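Local coordinates for protein 4-methyl-5(B-hydroxyethyl)-thiazole monophosphate biosynthesis enzyme (Vibrio cholerae O1 biovar El Tor, PDB 3OT1) that is of unknown function but belongs to the DJ-1/PfpI family and may take part in thiazole monophosphate biosynthesis, at residues V39-V44 and V56-E61. Residues are numbered along the deposited sequence; the frame is centred on the assembly and turned at random.
Sequences VTMAAV and VWLTAE
Glu61 and Met41 join the end of 56-61 to the middle of strand 38-43 through one direct hydrogen bond, Glu61 N to Met41 O at 3.0 Å. Two waters extend this grip. The Glu61 carboxylate accepts both through OE2: one water also donates to Val39 O, and the other, 2.7 Å from Glu61 OE2, accepts from Met41 N. One carboxylate oxygen is thus linked through water to two backbone groups with which it forms no direct hydrogen bond. Glu61 CG lies between its own N and carbonyl carbon (chi1 71°); beyond it the extended chain crosses Thr40 at about a right angle, with CG 3.8 Å from Thr40 CG2. Ala60 fits its methyl against the strand backbone, CB standing 3.3 Å from Met41 O and 3.8 Å from Ala43 CB. Selenomethionine Met41 has two conformers; in the one described here it bends at chi3 (64°), CE comes to 4.3 Å from Leu58 CB and the side chain packs on Val29 of helix 22-34. After 57-59, which pairs antiparallel with 49-51, the chain crosses strand 38-43 and continues into 62-63, its parallel neighbour (Ala43 with Gln62) and the outermost strand within this chain of the central sheet in the alpha/beta fold of the DJ-1/PfpI family.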
loop_
_atom_site.group_PDB
_atom_site.type_symbol
_atom_site.label_atom_id
_atom_site.label_comp_id
_atom_site.label_asym_id
_atom_site.label_seq_id
_atom_site.Cartn_x
_atom_site.Cartn_y
_atom_site.Cartn_z
ATOM N N VAL A 39 -12.653 3.544 -10.055
ATOM C CA VAL A 39 -11.238 3.844 -10.293
ATOM C C VAL A 39 -10.743 3.074 -11.484
ATOM O O VAL A 39 -10.865 1.854 -11.550
ATOM C CB VAL A 39 -10.384 3.494 -9.055
ATOM C CG1 VAL A 39 -8.923 3.856 -9.309
ATOM C CG2 VAL A 39 -10.938 4.176 -7.781
ATOM N N THR A 40 -10.175 3.791 -12.444
ATOM C CA THR A 40 -9.599 3.224 -13.642
ATOM C C THR A 40 -8.082 3.363 -13.591
ATOM O O THR A 40 -7.557 4.476 -13.557
ATOM C CB THR A 40 -10.094 3.984 -14.869
ATOM O OG1 THR A 40 -11.511 3.868 -14.924
ATOM C CG2 THR A 40 -9.484 3.451 -16.151
HETATM N N MSE A 41 -7.389 2.232 -13.685
HETATM C CA MSE A 41 -5.939 2.215 -13.784
HETATM C C MSE A 41 -5.680 2.145 -15.284
HETATM O O MSE A 41 -6.269 1.313 -15.985
HETATM C CB MSE A 41 -5.366 0.987 -13.093
HETATM C CG MSE A 41 -5.687 0.919 -11.605
HETATM SE SE MSE A 41 -4.978 -0.673 -10.752
HETATM C CE MSE A 41 -3.146 -0.260 -11.048
ATOM N N ALA A 42 -4.819 3.027 -15.778
ATOM C CA ALA A 42 -4.532 3.135 -17.199
ATOM C C ALA A 42 -3.033 3.170 -17.417
ATOM O O ALA A 42 -2.339 3.920 -16.764
ATOM C CB ALA A 42 -5.198 4.390 -17.782
ATOM N N ALA A 43 -2.540 2.323 -18.307
ATOM C CA ALA A 43 -1.102 2.158 -18.503
ATOM C C ALA A 43 -0.516 3.110 -19.522
ATOM O O ALA A 43 -1.023 3.212 -20.634
ATOM C CB ALA A 43 -0.803 0.735 -18.936
ATOM N N VAL A 44 0.614 3.709 -19.167
ATOM C CA VAL A 44 1.500 4.355 -20.109
ATOM C C VAL A 44 2.180 3.298 -20.970
ATOM O O VAL A 44 2.722 2.309 -20.460
ATOM C CB VAL A 44 2.577 5.140 -19.369
ATOM C CG1 VAL A 44 3.630 5.712 -20.345
ATOM C CG2 VAL A 44 1.953 6.251 -18.563
ATOM N N VAL A 56 6.406 -5.556 -8.603
ATOM C CA VAL A 56 5.015 -5.970 -8.542
ATOM C C VAL A 56 4.323 -5.577 -9.846
ATOM O O VAL A 56 4.359 -4.401 -10.242
ATOM C CB VAL A 56 4.306 -5.344 -7.319
ATOM C CG1 VAL A 56 2.807 -5.658 -7.338
ATOM C CG2 VAL A 56 4.945 -5.844 -6.033
ATOM N N TRP A 57 3.668 -6.535 -10.499
ATOM C CA TRP A 57 2.947 -6.252 -11.738
ATOM C C TRP A 57 1.658 -5.511 -11.454
ATOM O O TRP A 57 0.863 -5.943 -10.631
ATOM C CB TRP A 57 2.685 -7.550 -12.512
ATOM C CG TRP A 57 3.944 -8.092 -13.104
ATOM C CD1 TRP A 57 4.784 -9.023 -12.569
ATOM C CD2 TRP A 57 4.555 -7.658 -14.320
ATOM N NE1 TRP A 57 5.862 -9.213 -13.396
ATOM C CE2 TRP A 57 5.751 -8.375 -14.475
ATOM C CE3 TRP A 57 4.206 -6.723 -15.296
ATOM C CZ2 TRP A 57 6.587 -8.212 -15.605
ATOM C CZ3 TRP A 57 5.038 -6.547 -16.398
ATOM C CH2 TRP A 57 6.218 -7.283 -16.543
ATOM N N LEU A 58 1.475 -4.396 -12.162
ATOM C CA LEU A 58 0.281 -3.562 -12.104
ATOM C C LEU A 58 -0.488 -3.784 -13.399
ATOM O O LEU A 58 0.001 -3.510 -14.473
ATOM C CB LEU A 58 0.672 -2.094 -11.923
ATOM C CG LEU A 58 1.419 -1.764 -10.639
ATOM C CD1 LEU A 58 2.050 -0.398 -10.719
ATOM C CD2 LEU A 58 0.552 -1.899 -9.396
ATOM N N THR A 59 -1.703 -4.300 -13.276
ATOM C CA THR A 59 -2.528 -4.649 -14.411
ATOM C C THR A 59 -3.610 -3.586 -14.622
ATOM O O THR A 59 -4.572 -3.489 -13.852
ATOM C CB THR A 59 -3.145 -6.026 -14.176
ATOM O OG1 THR A 59 -2.093 -6.998 -14.140
ATOM C CG2 THR A 59 -4.108 -6.376 -15.269
ATOM N N ALA A 60 -3.414 -2.771 -15.648
ATOM C CA ALA A 60 -4.358 -1.724 -15.975
ATOM C C ALA A 60 -5.496 -2.274 -16.820
ATOM O O ALA A 60 -5.400 -3.353 -17.388
ATOM C CB ALA A 60 -3.646 -0.611 -16.733
ATOM N N GLU A 61 -6.579 -1.508 -16.880
ATOM C CA GLU A 61 -7.743 -1.945 -17.656
ATOM C C GLU A 61 -7.819 -1.281 -19.012
ATOM O O GLU A 61 -8.629 -1.671 -19.847
ATOM C CB GLU A 61 -9.034 -1.725 -16.867
ATOM C CG GLU A 61 -9.445 -0.300 -16.694
ATOM C CD GLU A 61 -10.788 -0.186 -15.994
ATOM O OE1 GLU A 61 -11.817 0.065 -16.675
ATOM O OE2 GLU A 61 -10.811 -0.372 -14.761
HETATM O O HOH W 1 -12.692 0.909 -13.417
HETATM O O HOH W 2 -8.552 -0.416 -13.376
#